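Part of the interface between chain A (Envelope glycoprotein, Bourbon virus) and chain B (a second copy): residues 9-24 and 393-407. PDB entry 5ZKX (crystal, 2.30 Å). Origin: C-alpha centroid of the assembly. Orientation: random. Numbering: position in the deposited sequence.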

ATOM      1  N   GLN A   9      23.441 -63.703  15.054  1.00 64.85           N
ATOM      2  CA  GLN A   9      23.771 -62.317  14.813  1.00 59.61           C
ATOM      3  C   GLN A   9      22.898 -61.760  13.695  1.00 63.25           C
ATOM      4  O   GLN A   9      21.990 -62.419  13.184  1.00 64.19           O
ATOM      5  CB  GLN A   9      25.255 -62.190  14.479  1.00 57.91           C
ATOM      6  CG  GLN A   9      26.136 -63.182  15.211  1.00 59.68           C
ATOM      7  CD  GLN A   9      26.264 -62.885  16.693  1.00 64.41           C
ATOM      8  OE1 GLN A   9      25.328 -63.076  17.474  1.00 66.80           O
ATOM      9  NE2 GLN A   9      27.436 -62.409  17.088  1.00 51.99           N
ATOM     10  N   GLN A  10      23.169 -60.510  13.333  1.00 63.10           N
ATOM     11  CA  GLN A  10      22.582 -59.920  12.141  1.00 57.12           C
ATOM     12  C   GLN A  10      23.369 -58.667  11.799  1.00 58.73           C
ATOM     13  O   GLN A  10      23.576 -57.807  12.661  1.00 53.19           O
ATOM     14  CB  GLN A  10      21.106 -59.587  12.339  1.00 54.91           C
ATOM     15  CG  GLN A  10      20.491 -58.959  11.113  1.00 64.83           C
ATOM     16  CD  GLN A  10      20.788 -59.734   9.841  1.00 71.43           C
ATOM     17  OE1 GLN A  10      21.639 -59.340   9.043  1.00 64.93           O
ATOM     18  NE2 GLN A  10      20.075 -60.837   9.641  1.00 68.68           N
ATOM     19  N   GLY A  11      23.813 -58.576  10.551  1.00 61.57           N
ATOM     20  CA  GLY A  11      24.553 -57.428  10.098  1.00 55.16           C
ATOM     21  C   GLY A  11      25.587 -57.784   9.052  1.00 57.04           C
ATOM     22  O   GLY A  11      25.357 -58.635   8.187  1.00 63.34           O
ATOM     23  N   PRO A  12      26.759 -57.132   9.104  1.00 45.31           N
ATOM     24  CA  PRO A  12      27.089 -56.090  10.084  1.00 46.71           C
ATOM     25  C   PRO A  12      26.359 -54.784   9.815  1.00 49.09           C
ATOM     26  O   PRO A  12      25.969 -54.517   8.681  1.00 55.28           O
ATOM     27  CB  PRO A  12      28.597 -55.913   9.911  1.00 43.69           C
ATOM     28  CG  PRO A  12      28.854 -56.298   8.499  1.00 45.13           C
ATOM     29  CD  PRO A  12      27.878 -57.400   8.186  1.00 47.18           C
ATOM     30  N   PHE A  13      26.164 -53.992  10.859  1.00 28.76           N
ATOM     31  CA  PHE A  13      25.462 -52.726  10.752  1.00 30.36           C
ATOM     32  C   PHE A  13      26.445 -51.573  10.874  1.00 32.51           C
ATOM     33  O   PHE A  13      27.623 -51.750  11.195  1.00 32.38           O
ATOM     34  CB  PHE A  13      24.374 -52.614  11.825  1.00 26.42           C
ATOM     35  CG  PHE A  13      23.125 -53.378  11.502  1.00 31.37           C
ATOM     36  CD1 PHE A  13      22.236 -52.909  10.549  1.00 33.95           C
ATOM     37  CD2 PHE A  13      22.839 -54.568  12.148  1.00 33.99           C
ATOM     38  CE1 PHE A  13      21.085 -53.613  10.251  1.00 33.11           C
ATOM     39  CE2 PHE A  13      21.690 -55.276  11.851  1.00 34.42           C
ATOM     40  CZ  PHE A  13      20.813 -54.797  10.901  1.00 34.58           C
ATOM     41  N   THR A  14      25.938 -50.377  10.596  1.00 44.16           N
ATOM     42  CA  THR A  14      26.661 -49.141  10.837  1.00 38.42           C
ATOM     43  C   THR A  14      25.657 -48.116  11.337  1.00 38.61           C
ATOM     44  O   THR A  14      24.443 -48.306  11.225  1.00 38.33           O
ATOM     45  CB  THR A  14      27.383 -48.636   9.577  1.00 36.66           C
ATOM     46  OG1 THR A  14      27.898 -49.752   8.842  1.00 46.09           O
ATOM     47  CG2 THR A  14      28.545 -47.729   9.949  1.00 42.99           C
ATOM     48  N   PHE A  15      26.168 -47.041  11.921  1.00 27.61           N
ATOM     49  CA  PHE A  15      25.320 -45.942  12.353  1.00 28.26           C
ATOM     50  C   PHE A  15      25.177 -44.961  11.198  1.00 26.07           C
ATOM     51  O   PHE A  15      26.178 -44.462  10.672  1.00 27.78           O
ATOM     52  CB  PHE A  15      25.894 -45.262  13.595  1.00 30.57           C
ATOM     53  CG  PHE A  15      25.637 -46.021  14.864  1.00 27.19           C
ATOM     54  CD1 PHE A  15      24.408 -46.619  15.087  1.00 26.85           C
ATOM     55  CD2 PHE A  15      26.624 -46.149  15.826  1.00 27.52           C
ATOM     56  CE1 PHE A  15      24.163 -47.325  16.248  1.00 26.16           C
ATOM     57  CE2 PHE A  15      26.387 -46.854  16.987  1.00 30.08           C
ATOM     58  CZ  PHE A  15      25.154 -47.443  17.199  1.00 31.50           C
ATOM     59  N   ALA A  16      23.937 -44.714  10.789  1.00 29.49           N
ATOM     60  CA  ALA A  16      23.661 -43.761   9.724  1.00 28.69           C
ATOM     61  C   ALA A  16      23.769 -42.349  10.279  1.00 27.37           C
ATOM     62  O   ALA A  16      23.099 -42.004  11.259  1.00 26.43           O
ATOM     63  CB  ALA A  16      22.276 -44.006   9.129  1.00 31.96           C
ATOM     64  N   ASN A  17      24.628 -41.540   9.671  1.00 32.61           N
ATOM     65  CA  ASN A  17      24.733 -40.149  10.068  1.00 34.80           C
ATOM     66  C   ASN A  17      23.618 -39.334   9.422  1.00 33.24           C
ATOM     67  O   ASN A  17      22.967 -39.766   8.465  1.00 29.37           O
ATOM     68  CB  ASN A  17      26.092 -39.574   9.673  1.00 30.26           C
ATOM     69  CG  ASN A  17      27.216 -40.070  10.554  1.00 27.28           C
ATOM     70  OD1 ASN A  17      27.071 -40.171  11.771  1.00 29.01           O
ATOM     71  ND2 ASN A  17      28.351 -40.378   9.942  1.00 29.60           N
ATOM     72  N   TYR A  18      23.397 -38.143   9.964  1.00 25.20           N
ATOM     73  CA  TYR A  18      22.512 -37.165   9.350  1.00 27.15           C
ATOM     74  C   TYR A  18      23.357 -36.102   8.661  1.00 29.61           C
ATOM     75  O   TYR A  18      24.330 -35.603   9.239  1.00 23.06           O
ATOM     76  CB  TYR A  18      21.590 -36.515  10.378  1.00 27.27           C
ATOM     77  CG  TYR A  18      20.803 -35.363   9.804  1.00 27.50           C
ATOM     78  CD1 TYR A  18      19.907 -35.565   8.764  1.00 26.14           C
ATOM     79  CD2 TYR A  18      20.966 -34.071  10.289  1.00 24.63           C
ATOM     80  CE1 TYR A  18      19.186 -34.517   8.229  1.00 27.60           C
ATOM     81  CE2 TYR A  18      20.249 -33.015   9.760  1.00 22.71           C
ATOM     82  CZ  TYR A  18      19.359 -33.246   8.730  1.00 23.72           C
ATOM     83  OH  TYR A  18      18.641 -32.204   8.196  1.00 22.88           O
ATOM     84  N   GLN A  19      22.989 -35.769   7.428  1.00 48.98           N
ATOM     85  CA  GLN A  19      23.687 -34.765   6.641  1.00 50.58           C
ATOM     86  C   GLN A  19      22.728 -33.628   6.323  1.00 49.48           C
ATOM     87  O   GLN A  19      21.623 -33.864   5.824  1.00 54.04           O
ATOM     88  CB  GLN A  19      24.249 -35.369   5.352  1.00 49.47           C
ATOM     89  CG  GLN A  19      25.250 -34.475   4.642  1.00 54.52           C
ATOM     90  CD  GLN A  19      26.507 -34.255   5.460  1.00 56.53           C
ATOM     91  OE1 GLN A  19      27.018 -35.182   6.092  1.00 56.12           O
ATOM     92  NE2 GLN A  19      27.014 -33.024   5.454  1.00 49.25           N
ATOM     93  N   GLU A  20      23.149 -32.402   6.613  1.00 37.20           N
ATOM     94  CA  GLU A  20      22.326 -31.244   6.301  1.00 37.55           C
ATOM     95  C   GLU A  20      22.225 -31.055   4.793  1.00 38.92           C
ATOM     96  O   GLU A  20      23.099 -31.473   4.029  1.00 35.21           O
ATOM     97  CB  GLU A  20      22.898 -29.984   6.951  1.00 31.43           C
ATOM     98  CG  GLU A  20      24.218 -29.526   6.363  1.00 34.13           C
ATOM     99  CD  GLU A  20      25.409 -30.099   7.097  1.00 38.93           C
ATOM    100  OE1 GLU A  20      26.226 -29.309   7.618  1.00 42.76           O
ATOM    101  OE2 GLU A  20      25.529 -31.341   7.155  1.00 44.52           O
ATOM    102  N   SER A  21      21.143 -30.425   4.369  1.00 46.22           N
ATOM    103  CA  SER A  21      20.962 -30.153   2.952  1.00 44.92           C
ATOM    104  C   SER A  21      21.786 -28.932   2.559  1.00 42.11           C
ATOM    105  O   SER A  21      21.677 -27.890   3.210  1.00 41.83           O
ATOM    106  CB  SER A  21      19.488 -29.925   2.630  1.00 46.63           C
ATOM    107  OG  SER A  21      18.745 -31.128   2.757  1.00 44.93           O
ATOM    108  N   PRO A  22      22.614 -29.024   1.518  1.00 38.89           N
ATOM    109  CA  PRO A  22      23.430 -27.868   1.125  1.00 38.60           C
ATOM    110  C   PRO A  22      22.560 -26.692   0.699  1.00 45.56           C
ATOM    111  O   PRO A  22      21.496 -26.869   0.101  1.00 33.34           O
ATOM    112  CB  PRO A  22      24.264 -28.404  -0.047  1.00 44.49           C
ATOM    113  CG  PRO A  22      24.160 -29.905   0.032  1.00 37.38           C
ATOM    114  CD  PRO A  22      22.817 -30.179   0.626  1.00 41.33           C
ATOM    115  N   LEU A  23      23.017 -25.479   1.023  1.00 57.04           N
ATOM    116  CA  LEU A  23      22.292 -24.262   0.676  1.00 56.27           C
ATOM    117  C   LEU A  23      23.274 -23.236   0.129  1.00 52.77           C
ATOM    118  O   LEU A  23      24.364 -23.047   0.682  1.00 50.71           O
ATOM    119  CB  LEU A  23      21.541 -23.690   1.879  1.00 53.90           C
ATOM    120  CG  LEU A  23      20.352 -22.756   1.590  1.00 56.04           C
ATOM    121  CD1 LEU A  23      19.760 -22.151   2.903  1.00 41.20           C
ATOM    122  CD2 LEU A  23      20.567 -21.750   0.470  1.00 53.04           C
ATOM    123  N   ASN A  24      22.868 -22.582  -0.959  1.00 80.40           N
ATOM    124  CA  ASN A  24      23.657 -21.597  -1.690  1.00 82.09           C
ATOM    125  C   ASN A  24      23.423 -20.167  -1.219  1.00 74.74           C
ATOM    126  O   ASN A  24      23.996 -19.243  -1.802  1.00 76.17           O
ATOM    127  CB  ASN A  24      23.348 -21.672  -3.193  1.00 83.21           C
ATOM    128  CG  ASN A  24      23.764 -23.004  -3.818  1.00 86.86           C
ATOM    129  OD1 ASN A  24      22.965 -23.937  -3.865  1.00 91.40           O
ATOM    130  ND2 ASN A  24      24.991 -23.080  -4.337  1.00 88.79           N
TER
ATOM    131  N   SER B 393      26.748 -52.896   3.453  1.00 91.17           N
ATOM    132  CA  SER B 393      25.855 -53.514   4.428  1.00 91.44           C
ATOM    133  C   SER B 393      24.761 -52.540   4.852  1.00 88.37           C
ATOM    134  O   SER B 393      24.616 -51.468   4.265  1.00 95.18           O
ATOM    135  CB  SER B 393      26.641 -53.991   5.653  1.00 90.72           C
ATOM    136  OG  SER B 393      27.137 -52.897   6.409  1.00 80.28           O
ATOM    137  N   GLN B 394      23.999 -52.914   5.873  1.00 54.29           N
ATOM    138  CA  GLN B 394      22.895 -52.093   6.341  1.00 51.12           C
ATOM    139  C   GLN B 394      23.379 -51.062   7.359  1.00 53.60           C
ATOM    140  O   GLN B 394      24.494 -51.136   7.882  1.00 52.23           O
ATOM    141  CB  GLN B 394      21.800 -52.967   6.953  1.00 52.21           C
ATOM    142  CG  GLN B 394      21.779 -54.401   6.455  1.00 57.33           C
ATOM    143  CD  GLN B 394      20.553 -55.158   6.928  1.00 65.36           C
ATOM    144  OE1 GLN B 394      19.562 -54.556   7.345  1.00 58.71           O
ATOM    145  NE2 GLN B 394      20.612 -56.485   6.867  1.00 65.60           N
ATOM    146  N   THR B 395      22.520 -50.084   7.636  1.00 37.51           N
ATOM    147  CA  THR B 395      22.799 -49.062   8.631  1.00 32.82           C
ATOM    148  C   THR B 395      21.639 -48.971   9.610  1.00 35.61           C
ATOM    149  O   THR B 395      20.510 -49.380   9.318  1.00 31.94           O
ATOM    150  CB  THR B 395      23.048 -47.681   7.995  1.00 33.53           C
ATOM    151  OG1 THR B 395      21.812 -47.143   7.510  1.00 35.22           O
ATOM    152  CG2 THR B 395      24.047 -47.776   6.848  1.00 33.89           C
ATOM    153  N   ILE B 396      21.933 -48.428  10.787  1.00 33.85           N
ATOM    154  CA  ILE B 396      20.940 -48.192  11.828  1.00 32.77           C
ATOM    155  C   ILE B 396      20.860 -46.692  12.073  1.00 28.58           C
ATOM    156  O   ILE B 396      21.888 -46.005  12.103  1.00 23.39           O
ATOM    157  CB  ILE B 396      21.284 -48.959  13.123  1.00 32.31           C
ATOM    158  CG1 ILE B 396      20.879 -50.429  12.982  1.00 33.96           C
ATOM    159  CG2 ILE B 396      20.608 -48.333  14.334  1.00 24.83           C
ATOM    160  CD1 ILE B 396      20.832 -51.181  14.296  1.00 35.15           C
ATOM    161  N   ASP B 397      19.636 -46.184  12.220  1.00 31.98           N
ATOM    162  CA  ASP B 397      19.380 -44.760  12.403  1.00 26.60           C
ATOM    163  C   ASP B 397      18.813 -44.538  13.798  1.00 22.93           C
ATOM    164  O   ASP B 397      17.648 -44.850  14.056  1.00 26.34           O
ATOM    165  CB  ASP B 397      18.422 -44.237  11.336  1.00 25.72           C
ATOM    166  CG  ASP B 397      18.482 -42.730  11.187  1.00 28.95           C
ATOM    167  OD1 ASP B 397      18.908 -42.049  12.145  1.00 28.55           O
ATOM    168  OD2 ASP B 397      18.111 -42.227  10.107  1.00 35.42           O
ATOM    169  N   LEU B 398      19.634 -43.989  14.691  1.00 24.27           N
ATOM    170  CA  LEU B 398      19.175 -43.630  16.026  1.00 19.92           C
ATOM    171  C   LEU B 398      18.368 -42.340  16.048  1.00 19.24           C
ATOM    172  O   LEU B 398      17.732 -42.046  17.065  1.00 19.97           O
ATOM    173  CB  LEU B 398      20.369 -43.489  16.974  1.00 14.56           C
ATOM    174  CG  LEU B 398      21.279 -44.711  17.109  1.00 23.71           C
ATOM    175  CD1 LEU B 398      22.584 -44.337  17.798  1.00 20.98           C
ATOM    176  CD2 LEU B 398      20.568 -45.826  17.863  1.00 23.24           C
ATOM    177  N   PHE B 399      18.376 -41.572  14.963  1.00 23.39           N
ATOM    178  CA  PHE B 399      17.760 -40.251  14.932  1.00 21.20           C
ATOM    179  C   PHE B 399      16.528 -40.171  14.048  1.00 20.56           C
ATOM    180  O   PHE B 399      15.573 -39.478  14.403  1.00 22.56           O
ATOM    181  CB  PHE B 399      18.786 -39.211  14.472  1.00 24.14           C
ATOM    182  CG  PHE B 399      20.115 -39.346  15.152  1.00 21.97           C
ATOM    183  CD1 PHE B 399      20.317 -38.814  16.412  1.00 22.95           C
ATOM    184  CD2 PHE B 399      21.153 -40.026  14.544  1.00 18.80           C
ATOM    185  CE1 PHE B 399      21.536 -38.947  17.048  1.00 20.83           C
ATOM    186  CE2 PHE B 399      22.369 -40.163  15.174  1.00 19.62           C
ATOM    187  CZ  PHE B 399      22.560 -39.625  16.427  1.00 21.92           C
ATOM    188  N   ASN B 400      16.518 -40.874  12.917  1.00 26.14           N
ATOM    189  CA  ASN B 400      15.414 -40.800  11.960  1.00 28.31           C
ATOM    190  C   ASN B 400      15.140 -39.351  11.569  1.00 30.42           C
ATOM    191  O   ASN B 400      13.991 -38.930  11.421  1.00 30.39           O
ATOM    192  CB  ASN B 400      14.152 -41.464  12.511  1.00 28.56           C
ATOM    193  CG  ASN B 400      14.392 -42.889  12.961  1.00 25.73           C
ATOM    194  OD1 ASN B 400      14.178 -43.229  14.124  1.00 25.70           O
ATOM    195  ND2 ASN B 400      14.836 -43.734  12.038  1.00 28.40           N
ATOM    196  N   PHE B 401      16.213 -38.578  11.426  1.00 33.65           N
ATOM    197  CA  PHE B 401      16.099 -37.175  11.059  1.00 31.04           C
ATOM    198  C   PHE B 401      15.915 -37.040   9.555  1.00 35.35           C
ATOM    199  O   PHE B 401      16.608 -37.690   8.768  1.00 40.21           O
ATOM    200  CB  PHE B 401      17.344 -36.401  11.497  1.00 30.06           C
ATOM    201  CG  PHE B 401      17.383 -36.088  12.967  1.00 24.50           C
ATOM    202  CD1 PHE B 401      16.315 -36.401  13.788  1.00 23.99           C
ATOM    203  CD2 PHE B 401      18.492 -35.477  13.523  1.00 22.54           C
ATOM    204  CE1 PHE B 401      16.354 -36.114  15.140  1.00 22.60           C
ATOM    205  CE2 PHE B 401      18.536 -35.184  14.871  1.00 23.90           C
ATOM    206  CZ  PHE B 401      17.464 -35.504  15.682  1.00 22.35           C
ATOM    207  N   LYS B 402      14.973 -36.192   9.161  1.00 37.88           N
ATOM    208  CA  LYS B 402      14.700 -35.921   7.760  1.00 32.57           C
ATOM    209  C   LYS B 402      15.223 -34.537   7.394  1.00 32.12           C
ATOM    210  O   LYS B 402      15.648 -33.761   8.253  1.00 32.82           O
ATOM    211  CB  LYS B 402      13.201 -36.037   7.472  1.00 29.91           C
ATOM    212  CG  LYS B 402      12.612 -37.385   7.871  1.00 34.10           C
ATOM    213  CD  LYS B 402      13.424 -38.531   7.275  1.00 42.93           C
ATOM    214  CE  LYS B 402      12.853 -39.893   7.657  1.00 39.69           C
ATOM    215  NZ  LYS B 402      13.912 -40.839   8.127  1.00 30.21           N
ATOM    216  N   THR B 403      15.202 -34.240   6.096  1.00 35.26           N
ATOM    217  CA  THR B 403      15.687 -32.948   5.631  1.00 30.83           C
ATOM    218  C   THR B 403      14.818 -31.828   6.185  1.00 31.89           C
ATOM    219  O   THR B 403      13.595 -31.956   6.289  1.00 30.10           O
ATOM    220  CB  THR B 403      15.710 -32.900   4.104  1.00 28.44           C
ATOM    221  OG1 THR B 403      14.473 -33.404   3.587  1.00 34.39           O
ATOM    222  CG2 THR B 403      16.853 -33.746   3.571  1.00 36.67           C
ATOM    223  N   LEU B 404      15.463 -30.724   6.552  1.00 23.77           N
ATOM    224  CA  LEU B 404      14.783 -29.638   7.238  1.00 24.72           C
ATOM    225  C   LEU B 404      13.959 -28.813   6.258  1.00 24.34           C
ATOM    226  O   LEU B 404      14.467 -28.355   5.232  1.00 26.78           O
ATOM    227  CB  LEU B 404      15.803 -28.750   7.954  1.00 22.93           C
ATOM    228  CG  LEU B 404      15.255 -27.533   8.694  1.00 19.42           C
ATOM    229  CD1 LEU B 404      14.287 -27.968   9.781  1.00 23.86           C
ATOM    230  CD2 LEU B 404      16.390 -26.703   9.271  1.00 17.20           C
ATOM    231  N   TRP B 405      12.682 -28.630   6.582  1.00 29.67           N
ATOM    232  CA  TRP B 405      11.815 -27.757   5.801  1.00 30.26           C
ATOM    233  C   TRP B 405      12.270 -26.310   5.946  1.00 31.37           C
ATOM    234  O   TRP B 405      12.326 -25.781   7.060  1.00 28.59           O
ATOM    235  CB  TRP B 405      10.369 -27.907   6.265  1.00 33.65           C
ATOM    236  CG  TRP B 405       9.466 -26.845   5.726  1.00 35.52           C
ATOM    237  CD1 TRP B 405       8.872 -25.836   6.428  1.00 28.64           C
ATOM    238  CD2 TRP B 405       9.058 -26.684   4.365  1.00 37.89           C
ATOM    239  NE1 TRP B 405       8.117 -25.058   5.587  1.00 28.40           N
ATOM    240  CE2 TRP B 405       8.214 -25.557   4.314  1.00 32.95           C
ATOM    241  CE3 TRP B 405       9.322 -27.383   3.183  1.00 41.87           C
ATOM    242  CZ2 TRP B 405       7.633 -25.114   3.128  1.00 41.25           C
ATOM    243  CZ3 TRP B 405       8.744 -26.942   2.006  1.00 42.36           C
ATOM    244  CH2 TRP B 405       7.911 -25.818   1.987  1.00 40.64           C
ATOM    245  N   LEU B 406      12.589 -25.669   4.825  1.00 35.44           N
ATOM    246  CA  LEU B 406      13.011 -24.277   4.835  1.00 32.21           C
ATOM    247  C   LEU B 406      11.962 -23.407   4.163  1.00 34.86           C
ATOM    248  O   LEU B 406      11.555 -23.707   3.032  1.00 39.90           O
ATOM    249  CB  LEU B 406      14.354 -24.110   4.120  1.00 35.08           C
ATOM    250  CG  LEU B 406      15.572 -24.790   4.746  1.00 40.65           C
ATOM    251  CD1 LEU B 406      16.789 -24.615   3.856  1.00 34.84           C
ATOM    252  CD2 LEU B 406      15.838 -24.242   6.138  1.00 32.09           C
ATOM    253  N   PRO B 407      11.494 -22.347   4.819  1.00 31.33           N
ATOM    254  CA  PRO B 407      10.562 -21.416   4.163  1.00 36.40           C
ATOM    255  C   PRO B 407      11.159 -20.863   2.878  1.00 37.14           C
ATOM    256  O   PRO B 407      12.247 -20.285   2.875  1.00 34.70           O
ATOM    257  CB  PRO B 407      10.363 -20.316   5.214  1.00 34.72           C
ATOM    258  CG  PRO B 407      10.669 -20.976   6.514  1.00 38.32           C
ATOM    259  CD  PRO B 407      11.729 -21.998   6.231  1.00 31.91           C
TER

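The two stretches run side by side in the same direction, A:Thr14 beside B:Thr395 and A:Ser21 beside B:Thr403, and together they bury 954 Å². Neither forms a regular strand; the backbones pair at a single bridge, A:Phe15 with B:Ile396, and side chains carry the contact onward.

At the start of chain A, A:Gln10 OE1 accepts a weak hydrogen bond from A:Gly11 N at 2.8 Å. A:Gly11 has phi/psi of 147/-142, where a CB would be jammed against the preceding carbonyl oxygen, so glycine fits this turn of the chain. A cis peptide bond leads into A:Pro12, whose O accepts a weak hydrogen bond from B:Ser393 OG at 3.0 Å.

The ring of A:Phe13 reaches chain B although its CA-to-CB bond points sideways. B:Ile396 lies against it, with A:Phe13 CD1 3.7 Å from B:Ile396 CG1 and the CD1 methyl of the isoleucine over one ring face: a flat aromatic surface meeting a branched aliphatic chain.

Of the three backbone hydrogen bonds, the first is weak: A:Thr14 N to B:Gln394 O (3.2 Å, 122°). B:Ile396 N binds A:Thr14 O at 2.6 Å and A:Ala16 N binds B:Ile396 O at 2.8 Å, the last almost linear at 176°. B:Ile396 thus uses both its N and its O, gripping the residues before and after A:Phe15. The CA of A:Phe15 also approaches B:Ile396 O at 3.4 Å, a CA-H...O contact.

The CA-to-CB bond of A:Phe15 points away, yet its long side chain brings the ring back to B:Leu398, whose CD1 methyl sits over the face, 4.1 Å from the ring centroid. A:Ala16 points toward chain B, and its small methyl fits close, with A:Ala16 CB 3.6 Å from the side-chain oxygen B:Thr395 OG1. Nearby, B:Asp397 OD1 accepts hydrogen bonds from B:Phe399 N (2.9 Å) and B:Asn400 N (2.8 Å), bracing the bend of its own chain.

A:Tyr18, buried and directed toward chain B, has the largest covered area here. B:Phe401 CB lies over its face, 4.1 Å from the ring centroid, while the B:Phe401 ring turns its edge to that face with the planes at 88°. The hydroxyl is hydrogen-bonded elsewhere in the structure, so the buried polar tip has a partner.

Farther on, A:Ser21 points its small side chain toward chain B, and OG touches the methyl B:Thr403 CG2 at 3.3 Å. A:Leu23 CD1 meets B:Leu406 CD1 at 4.0 Å, an apolar contact.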